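Local coordinates for protein 401aa long hypothetical glucose-1-phosphate thymidylyltransferase (Sulfolobus tokodaii, PDB 2GGO) that transfers nucleotidyl groups to sugar 1-phosphates and, as a bifunctional enzyme, takes part in the synthesis of UDP-N-acetylglucosamine and UDP-N-acetylgalactosamine, at residues T20-F25 with Y60-L65; I49-S55 with I68-Q73. All coordinates share one frame; numbering follows the deposited sequence.

Interactions 1 and 2 meet on the beta-alpha-beta unit of the nucleotidyltransferase domain, their centres about 11 Å apart. Interaction 2 pairs strands 48-53 and 69-72 side by side; helix 58-64, which connects them, packs on the loop 20-25 in interaction 1. Phe61 serves both: its ring meets the loop, while its CD2 lies 3.7 Å from Val53 CG1 and its CB 3.8 Å from Ile70 CG1 on the sheet. Each contact reaches toward the probable nucleoside triphosphate site. The side chain of Pro22 in interaction 1 is about 7 Å from Gly11, and the side chain of Gln73, at the end of interaction 2 and itself a likely nucleotide-binding residue, is about 3 Å from that of Ala8.

Interaction 1 (T20-F25 with Y60-L65); sequences TRPKAF and YFEKKL
Arg21 and Tyr60 have the nearest CA atoms, 8.1 Å apart, of an extended loop that turns into 3-10 segment 23-25 and the last turn of helix 58-64. No hydrogen bond crosses this distance; side chains fill it. Phe25, with the most surface buried here, makes T-shaped pairs with two helix aromatics. Tyr60 presents its CE2 edge to one face of the Phe25 ring, CE2 lying 3.5 Å from Phe25 CD2 with the planes at 60°. Phe25 in turn points its own CE2 edge at a face of Phe61, the centroids 5.0 Å apart. With its CG anti to the backbone N (chi1 -164°), Tyr60 reaches the loop and receives Pro22 over its face, a CH-pi contact with CD 3.7 Å from the ring centroid. Pro22 CG also touches Phe61 CE2, and Leu65 CG meets the edge of Phe25. Arg21 NH1 donates to Phe25 O from above the carbonyl plane, while its NH2 forms salt bridges with Glu302 and Glu319. The aromatic cluster thus fastens the Pro-Lys end of the family's glycine-rich N-terminal signature, whose Gly11 probably binds nucleotide, to a helix of the GT-A-type domain.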
ATOM      1  N   THR A  20      -6.582   9.776  -6.499  1.00 23.63           N
ATOM      2  CA  THR A  20      -5.837  11.006  -6.514  1.00 24.85           C
ATOM      3  C   THR A  20      -4.298  10.843  -6.456  1.00 26.33           C
ATOM      4  O   THR A  20      -3.567  11.829  -6.575  1.00 28.61           O
ATOM      5  CB  THR A  20      -6.234  11.888  -5.361  1.00 25.30           C
ATOM      6  OG1 THR A  20      -5.958  11.162  -4.179  1.00 21.05           O
ATOM      7  CG2 THR A  20      -7.759  12.250  -5.436  1.00 23.26           C
ATOM      8  N   ARG A  21      -3.797   9.631  -6.258  1.00 27.23           N
ATOM      9  CA  ARG A  21      -2.339   9.408  -6.168  1.00 27.91           C
ATOM     10  C   ARG A  21      -2.057   8.000  -6.721  1.00 28.33           C
ATOM     11  O   ARG A  21      -2.951   7.151  -6.689  1.00 29.69           O
ATOM     12  CB  ARG A  21      -1.838   9.591  -4.726  1.00 28.01           C
ATOM     13  CG  ARG A  21      -1.910   8.347  -3.857  1.00 28.24           C
ATOM     14  CD  ARG A  21      -1.193   8.571  -2.530  1.00 31.95           C
ATOM     15  NE  ARG A  21      -1.975   9.468  -1.664  1.00 33.37           N
ATOM     16  CZ  ARG A  21      -1.490  10.198  -0.675  1.00 35.38           C
ATOM     17  NH1 ARG A  21      -0.208  10.150  -0.353  1.00 37.54           N
ATOM     18  NH2 ARG A  21      -2.300  10.980   0.020  1.00 33.91           N
ATOM     19  N   PRO A  22      -0.873   7.766  -7.353  1.00 27.43           N
ATOM     20  CA  PRO A  22      -0.525   6.404  -7.824  1.00 26.84           C
ATOM     21  C   PRO A  22      -0.248   5.529  -6.640  1.00 26.30           C
ATOM     22  O   PRO A  22       0.173   6.049  -5.620  1.00 26.37           O
ATOM     23  CB  PRO A  22       0.762   6.610  -8.672  1.00 27.08           C
ATOM     24  CG  PRO A  22       0.899   8.088  -8.855  1.00 27.21           C
ATOM     25  CD  PRO A  22       0.146   8.760  -7.727  1.00 27.34           C
ATOM     26  N   LYS A  23      -0.506   4.229  -6.703  1.00 26.82           N
ATOM     27  CA  LYS A  23      -0.250   3.435  -5.473  1.00 28.46           C
ATOM     28  C   LYS A  23       1.134   3.538  -4.873  1.00 28.43           C
ATOM     29  O   LYS A  23       1.301   3.262  -3.691  1.00 27.43           O
ATOM     30  CB  LYS A  23      -0.575   1.961  -5.622  1.00 29.94           C
ATOM     31  CG  LYS A  23      -0.783   1.548  -7.049  1.00 36.08           C
ATOM     32  CD  LYS A  23       0.056   0.303  -7.372  1.00 42.38           C
ATOM     33  CE  LYS A  23       0.124   0.076  -8.904  1.00 48.21           C
ATOM     34  NZ  LYS A  23       0.105  -1.386  -9.265  1.00 49.29           N
ATOM     35  N   ALA A  24       2.127   3.908  -5.690  1.00 28.15           N
ATOM     36  CA  ALA A  24       3.521   3.987  -5.233  1.00 28.16           C
ATOM     37  C   ALA A  24       3.629   5.034  -4.165  1.00 27.91           C
ATOM     38  O   ALA A  24       4.572   5.035  -3.369  1.00 26.36           O
ATOM     39  CB  ALA A  24       4.420   4.360  -6.418  1.00 29.14           C
ATOM     40  N   PHE A  25       2.651   5.935  -4.131  1.00 29.05           N
ATOM     41  CA  PHE A  25       2.667   7.047  -3.151  1.00 30.14           C
ATOM     42  C   PHE A  25       1.772   6.863  -1.904  1.00 30.11           C
ATOM     43  O   PHE A  25       1.654   7.753  -1.119  1.00 31.54           O
ATOM     44  CB  PHE A  25       2.428   8.381  -3.853  1.00 30.41           C
ATOM     45  CG  PHE A  25       3.560   8.775  -4.728  1.00 29.55           C
ATOM     46  CD1 PHE A  25       4.699   9.377  -4.170  1.00 27.79           C
ATOM     47  CD2 PHE A  25       3.532   8.495  -6.081  1.00 29.20           C
ATOM     48  CE1 PHE A  25       5.781   9.704  -4.966  1.00 29.35           C
ATOM     49  CE2 PHE A  25       4.613   8.806  -6.885  1.00 28.58           C
ATOM     50  CZ  PHE A  25       5.739   9.421  -6.324  1.00 29.12           C
ATOM     51  N   TYR A  60       3.188  13.289 -12.216  1.00 51.64           N
ATOM     52  CA  TYR A  60       3.154  13.126 -10.770  1.00 49.32           C
ATOM     53  C   TYR A  60       4.505  12.629 -10.202  1.00 47.98           C
ATOM     54  O   TYR A  60       5.058  13.225  -9.258  1.00 47.33           O
ATOM     55  CB  TYR A  60       2.004  12.163 -10.404  1.00 49.25           C
ATOM     56  CG  TYR A  60       1.613  12.204  -8.940  1.00 48.43           C
ATOM     57  CD1 TYR A  60       0.498  12.907  -8.510  1.00 46.60           C
ATOM     58  CD2 TYR A  60       2.389  11.570  -7.984  1.00 47.79           C
ATOM     59  CE1 TYR A  60       0.167  12.953  -7.172  1.00 47.58           C
ATOM     60  CE2 TYR A  60       2.070  11.618  -6.665  1.00 48.79           C
ATOM     61  CZ  TYR A  60       0.956  12.296  -6.254  1.00 48.16           C
ATOM     62  OH  TYR A  60       0.681  12.307  -4.904  1.00 49.54           O
ATOM     63  N   PHE A  61       5.015  11.545 -10.792  1.00 46.08           N
ATOM     64  CA  PHE A  61       6.295  10.955 -10.391  1.00 45.09           C
ATOM     65  C   PHE A  61       7.443  11.921 -10.564  1.00 45.67           C
ATOM     66  O   PHE A  61       8.226  12.138  -9.656  1.00 44.61           O
ATOM     67  CB  PHE A  61       6.564   9.659 -11.160  1.00 43.05           C
ATOM     68  CG  PHE A  61       5.757   8.478 -10.687  1.00 40.47           C
ATOM     69  CD1 PHE A  61       6.301   7.566  -9.788  1.00 36.81           C
ATOM     70  CD2 PHE A  61       4.456   8.272 -11.149  1.00 35.49           C
ATOM     71  CE1 PHE A  61       5.576   6.459  -9.350  1.00 35.29           C
ATOM     72  CE2 PHE A  61       3.713   7.155 -10.746  1.00 35.61           C
ATOM     73  CZ  PHE A  61       4.257   6.255  -9.832  1.00 38.04           C
ATOM     74  N   GLU A  62       7.529  12.519 -11.744  1.00 48.18           N
ATOM     75  CA  GLU A  62       8.553  13.514 -12.015  1.00 50.19           C
ATOM     76  C   GLU A  62       8.526  14.602 -10.963  1.00 50.57           C
ATOM     77  O   GLU A  62       9.564  14.990 -10.459  1.00 50.88           O
ATOM     78  CB  GLU A  62       8.422  14.083 -13.428  1.00 50.72           C
ATOM     79  CG  GLU A  62       9.636  13.798 -14.316  1.00 55.10           C
ATOM     80  CD  GLU A  62       9.281  13.558 -15.803  1.00 61.13           C
ATOM     81  OE1 GLU A  62       8.069  13.587 -16.164  1.00 63.30           O
ATOM     82  OE2 GLU A  62      10.225  13.327 -16.613  1.00 62.27           O
ATOM     83  N   LYS A  63       7.337  15.073 -10.605  1.00 51.54           N
ATOM     84  CA  LYS A  63       7.211  16.176  -9.656  1.00 51.86           C
ATOM     85  C   LYS A  63       7.668  15.825  -8.249  1.00 51.40           C
ATOM     86  O   LYS A  63       8.272  16.659  -7.583  1.00 51.41           O
ATOM     87  CB  LYS A  63       5.779  16.724  -9.660  1.00 52.74           C
ATOM     88  CG  LYS A  63       5.582  17.719 -10.799  1.00 54.48           C
ATOM     89  CD  LYS A  63       4.124  17.870 -11.263  1.00 57.47           C
ATOM     90  CE  LYS A  63       3.953  19.150 -12.122  1.00 56.84           C
ATOM     91  NZ  LYS A  63       3.828  20.419 -11.307  1.00 58.61           N
ATOM     92  N   LYS A  64       7.398  14.582  -7.824  1.00 50.75           N
ATOM     93  CA  LYS A  64       7.679  14.108  -6.459  1.00 49.44           C
ATOM     94  C   LYS A  64       9.077  13.480  -6.244  1.00 48.86           C
ATOM     95  O   LYS A  64       9.674  13.645  -5.183  1.00 48.56           O
ATOM     96  CB  LYS A  64       6.573  13.151  -6.002  1.00 49.46           C
ATOM     97  CG  LYS A  64       5.228  13.805  -5.717  1.00 50.29           C
ATOM     98  CD  LYS A  64       5.141  14.371  -4.298  1.00 54.63           C
ATOM     99  CE  LYS A  64       4.434  13.400  -3.343  1.00 57.08           C
ATOM    100  NZ  LYS A  64       5.196  13.209  -2.033  1.00 58.04           N
ATOM    101  N   LEU A  65       9.609  12.779  -7.235  1.00 48.16           N
ATOM    102  CA  LEU A  65      10.837  12.013  -7.025  1.00 48.22           C
ATOM    103  C   LEU A  65      12.080  12.724  -7.522  1.00 50.34           C
ATOM    104  O   LEU A  65      12.276  12.838  -8.738  1.00 51.34           O
ATOM    105  CB  LEU A  65      10.715  10.642  -7.693  1.00 46.53           C
ATOM    106  CG  LEU A  65       9.630   9.728  -7.120  1.00 40.67           C
ATOM    107  CD1 LEU A  65       9.535   8.482  -7.918  1.00 33.76           C
ATOM    108  CD2 LEU A  65       9.943   9.423  -5.705  1.00 36.62           C
TER

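Interaction 2 (I49-S55 with I68-Q73)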
ATOM      1  N   ILE A  49      18.159   4.122 -10.574  1.00 33.58           N
ATOM      2  CA  ILE A  49      16.805   3.597 -10.362  1.00 32.09           C
ATOM      3  C   ILE A  49      15.878   4.215 -11.372  1.00 32.15           C
ATOM      4  O   ILE A  49      15.895   5.403 -11.559  1.00 31.61           O
ATOM      5  CB  ILE A  49      16.298   3.827  -8.908  1.00 32.07           C
ATOM      6  CG1 ILE A  49      17.348   3.332  -7.902  1.00 29.82           C
ATOM      7  CG2 ILE A  49      14.918   3.170  -8.740  1.00 29.16           C
ATOM      8  CD1 ILE A  49      17.272   3.925  -6.452  1.00 31.22           C
ATOM      9  N   THR A  50      15.081   3.375 -12.008  1.00 32.52           N
ATOM     10  CA  THR A  50      14.112   3.793 -12.981  1.00 34.09           C
ATOM     11  C   THR A  50      12.724   3.298 -12.565  1.00 34.34           C
ATOM     12  O   THR A  50      12.545   2.105 -12.241  1.00 34.27           O
ATOM     13  CB  THR A  50      14.427   3.180 -14.342  1.00 34.68           C
ATOM     14  OG1 THR A  50      15.728   3.595 -14.738  1.00 35.95           O
ATOM     15  CG2 THR A  50      13.418   3.644 -15.401  1.00 34.81           C
ATOM     16  N   VAL A  51      11.735   4.189 -12.612  1.00 34.79           N
ATOM     17  CA  VAL A  51      10.338   3.760 -12.451  1.00 34.76           C
ATOM     18  C   VAL A  51       9.593   3.660 -13.787  1.00 35.04           C
ATOM     19  O   VAL A  51       9.520   4.618 -14.532  1.00 35.33           O
ATOM     20  CB  VAL A  51       9.558   4.690 -11.494  1.00 35.01           C
ATOM     21  CG1 VAL A  51       8.326   3.982 -10.975  1.00 33.20           C
ATOM     22  CG2 VAL A  51      10.436   5.096 -10.361  1.00 33.73           C
ATOM     23  N   ILE A  52       9.043   2.500 -14.091  1.00 36.02           N
ATOM     24  CA  ILE A  52       8.119   2.398 -15.219  1.00 37.92           C
ATOM     25  C   ILE A  52       6.709   2.733 -14.707  1.00 38.60           C
ATOM     26  O   ILE A  52       6.213   2.147 -13.749  1.00 37.98           O
ATOM     27  CB  ILE A  52       8.184   1.024 -15.877  1.00 38.36           C
ATOM     28  CG1 ILE A  52       9.605   0.831 -16.439  1.00 40.57           C
ATOM     29  CG2 ILE A  52       7.133   0.897 -17.001  1.00 39.39           C
ATOM     30  CD1 ILE A  52      10.205  -0.538 -16.180  1.00 39.37           C
ATOM     31  N   VAL A  53       6.114   3.732 -15.330  1.00 39.21           N
ATOM     32  CA  VAL A  53       4.851   4.288 -14.899  1.00 40.53           C
ATOM     33  C   VAL A  53       3.886   4.341 -16.095  1.00 42.69           C
ATOM     34  O   VAL A  53       4.257   4.001 -17.224  1.00 43.11           O
ATOM     35  CB  VAL A  53       5.051   5.692 -14.262  1.00 39.69           C
ATOM     36  CG1 VAL A  53       6.112   5.632 -13.212  1.00 38.80           C
ATOM     37  CG2 VAL A  53       5.414   6.767 -15.298  1.00 38.75           C
ATOM     38  N   SER A  54       2.638   4.729 -15.854  1.00 44.20           N
ATOM     39  CA  SER A  54       1.732   4.975 -16.957  1.00 45.17           C
ATOM     40  C   SER A  54       1.865   6.440 -17.358  1.00 46.17           C
ATOM     41  O   SER A  54       2.287   7.275 -16.548  1.00 45.69           O
ATOM     42  CB  SER A  54       0.307   4.621 -16.545  1.00 45.49           C
ATOM     43  OG  SER A  54      -0.131   5.484 -15.506  1.00 45.05           O
ATOM     44  N   SER A  55       1.524   6.752 -18.610  1.00 48.01           N
ATOM     45  CA  SER A  55       1.591   8.143 -19.138  1.00 49.90           C
ATOM     46  C   SER A  55       0.746   9.110 -18.325  1.00 50.86           C
ATOM     47  O   SER A  55       1.205  10.216 -17.986  1.00 50.50           O
ATOM     48  CB  SER A  55       1.159   8.168 -20.596  1.00 49.97           C
ATOM     49  OG  SER A  55       1.534   6.938 -21.218  1.00 51.46           O
ATOM     50  N   ILE A  68      15.516  10.394  -9.811  1.00 46.86           N
ATOM     51  CA  ILE A  68      15.100   9.059 -10.241  1.00 44.18           C
ATOM     52  C   ILE A  68      14.594   9.188 -11.650  1.00 43.75           C
ATOM     53  O   ILE A  68      13.977  10.198 -11.989  1.00 43.59           O
ATOM     54  CB  ILE A  68      13.959   8.459  -9.304  1.00 43.41           C
ATOM     55  CG1 ILE A  68      14.446   8.357  -7.852  1.00 42.21           C
ATOM     56  CG2 ILE A  68      13.457   7.108  -9.779  1.00 39.31           C
ATOM     57  CD1 ILE A  68      15.373   7.196  -7.556  1.00 40.99           C
ATOM     58  N   SER A  69      14.839   8.167 -12.457  1.00 43.00           N
ATOM     59  CA  SER A  69      14.439   8.186 -13.857  1.00 43.31           C
ATOM     60  C   SER A  69      13.058   7.634 -14.049  1.00 42.88           C
ATOM     61  O   SER A  69      12.768   6.523 -13.616  1.00 42.79           O
ATOM     62  CB  SER A  69      15.420   7.365 -14.705  1.00 43.33           C
ATOM     63  OG  SER A  69      16.738   7.915 -14.625  1.00 44.76           O
ATOM     64  N   ILE A  70      12.217   8.385 -14.741  1.00 43.03           N
ATOM     65  CA  ILE A  70      10.855   7.957 -14.936  1.00 43.17           C
ATOM     66  C   ILE A  70      10.633   7.602 -16.382  1.00 44.25           C
ATOM     67  O   ILE A  70      10.979   8.352 -17.285  1.00 43.95           O
ATOM     68  CB  ILE A  70       9.822   9.036 -14.447  1.00 43.20           C
ATOM     69  CG1 ILE A  70       9.924   9.258 -12.938  1.00 42.70           C
ATOM     70  CG2 ILE A  70       8.389   8.620 -14.781  1.00 42.53           C
ATOM     71  CD1 ILE A  70      10.626  10.531 -12.540  1.00 42.91           C
ATOM     72  N   VAL A  71      10.055   6.441 -16.614  1.00 45.42           N
ATOM     73  CA  VAL A  71       9.892   5.975 -17.967  1.00 47.62           C
ATOM     74  C   VAL A  71       8.480   5.462 -18.085  1.00 49.87           C
ATOM     75  O   VAL A  71       8.071   4.584 -17.340  1.00 49.81           O
ATOM     76  CB  VAL A  71      10.950   4.882 -18.296  1.00 46.89           C
ATOM     77  CG1 VAL A  71      10.643   4.171 -19.587  1.00 46.97           C
ATOM     78  CG2 VAL A  71      12.311   5.508 -18.383  1.00 45.83           C
ATOM     79  N   THR A  72       7.727   6.031 -19.015  1.00 53.08           N
ATOM     80  CA  THR A  72       6.343   5.628 -19.222  1.00 56.82           C
ATOM     81  C   THR A  72       6.262   4.318 -19.992  1.00 59.34           C
ATOM     82  O   THR A  72       7.098   4.023 -20.827  1.00 59.70           O
ATOM     83  CB  THR A  72       5.516   6.699 -19.941  1.00 56.25           C
ATOM     84  OG1 THR A  72       5.902   6.743 -21.313  1.00 58.47           O
ATOM     85  CG2 THR A  72       5.720   8.060 -19.317  1.00 56.35           C
ATOM     86  N   GLN A  73       5.237   3.542 -19.689  1.00 63.19           N
ATOM     87  CA  GLN A  73       5.075   2.227 -20.230  1.00 67.30           C
ATOM     88  C   GLN A  73       4.427   2.297 -21.605  1.00 71.14           C
ATOM     89  O   GLN A  73       3.689   3.245 -21.912  1.00 71.61           O
ATOM     90  CB  GLN A  73       4.253   1.394 -19.253  1.00 66.66           C
ATOM     91  CG  GLN A  73       3.499   0.235 -19.839  1.00 66.44           C
ATOM     92  CD  GLN A  73       3.286  -0.868 -18.838  1.00 66.18           C
ATOM     93  OE1 GLN A  73       3.884  -0.874 -17.776  1.00 65.60           O
ATOM     94  NE2 GLN A  73       2.436  -1.821 -19.178  1.00 67.47           N
TER
HETATM   95  O   HOH W   1      18.406   6.858 -13.082  1.00 40.08           O
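Ile68 lays its CD1 methyl 3.7 Å from Ile49 CB and its CG2 methyl 3.7 Å from Val51 CG2, covering the start of two parallel strands whose axes run at 27° to each other. Its CG2, anti to the backbone N, is also directed at the carbonyl of Ile49, which accepts from Ser69 N in the carbonyl plane and from a water that bridges to Ser69 OG. With only a CB here, as in alanine, Ile49 and Val51 would probably lose these methyl contacts and a gap would open at this end of the pair. Val53, at the other end, is bonded through both its backbone polar atoms: its N donates to Val71 O at 2.9 Å, and its O accepts from Gln73 N at 2.7 Å, nearly along the C=O axis although the N-H is bent to 139°. With CG1 anti to the carbonyl carbon (chi1 -51°), CG2 falls between the backbone N and the carbonyl carbon and meets Ile70 CG2 at 3.5 Å. Val71 occupies the middle of the pairing. Its N donates to Val51 O, and its O also takes a CA-H contact from Ile52. Its side chain lies on the opposite face from Val53, where CG2 touches Thr50 CG2 at 3.7 Å. Gln73, which probably binds the nucleoside triphosphate, follows directly, with its CB against Ile52 CG2. Strand 69-72 is one of the sheet's two edge strands, whereas 48-53 is held on its other flank by backbone hydrogen bonds of Thr50 and Ile52 with Ala3, Ile5 and Ala7, in and just after strand 2-6. Helix 58-64 completes the beta-alpha-beta crossover and sets Glu62 beside Ile70 and Lys58 beside Thr72, while helix 33-43 covers Val51 and Ile68 through Ile34 and Ile38.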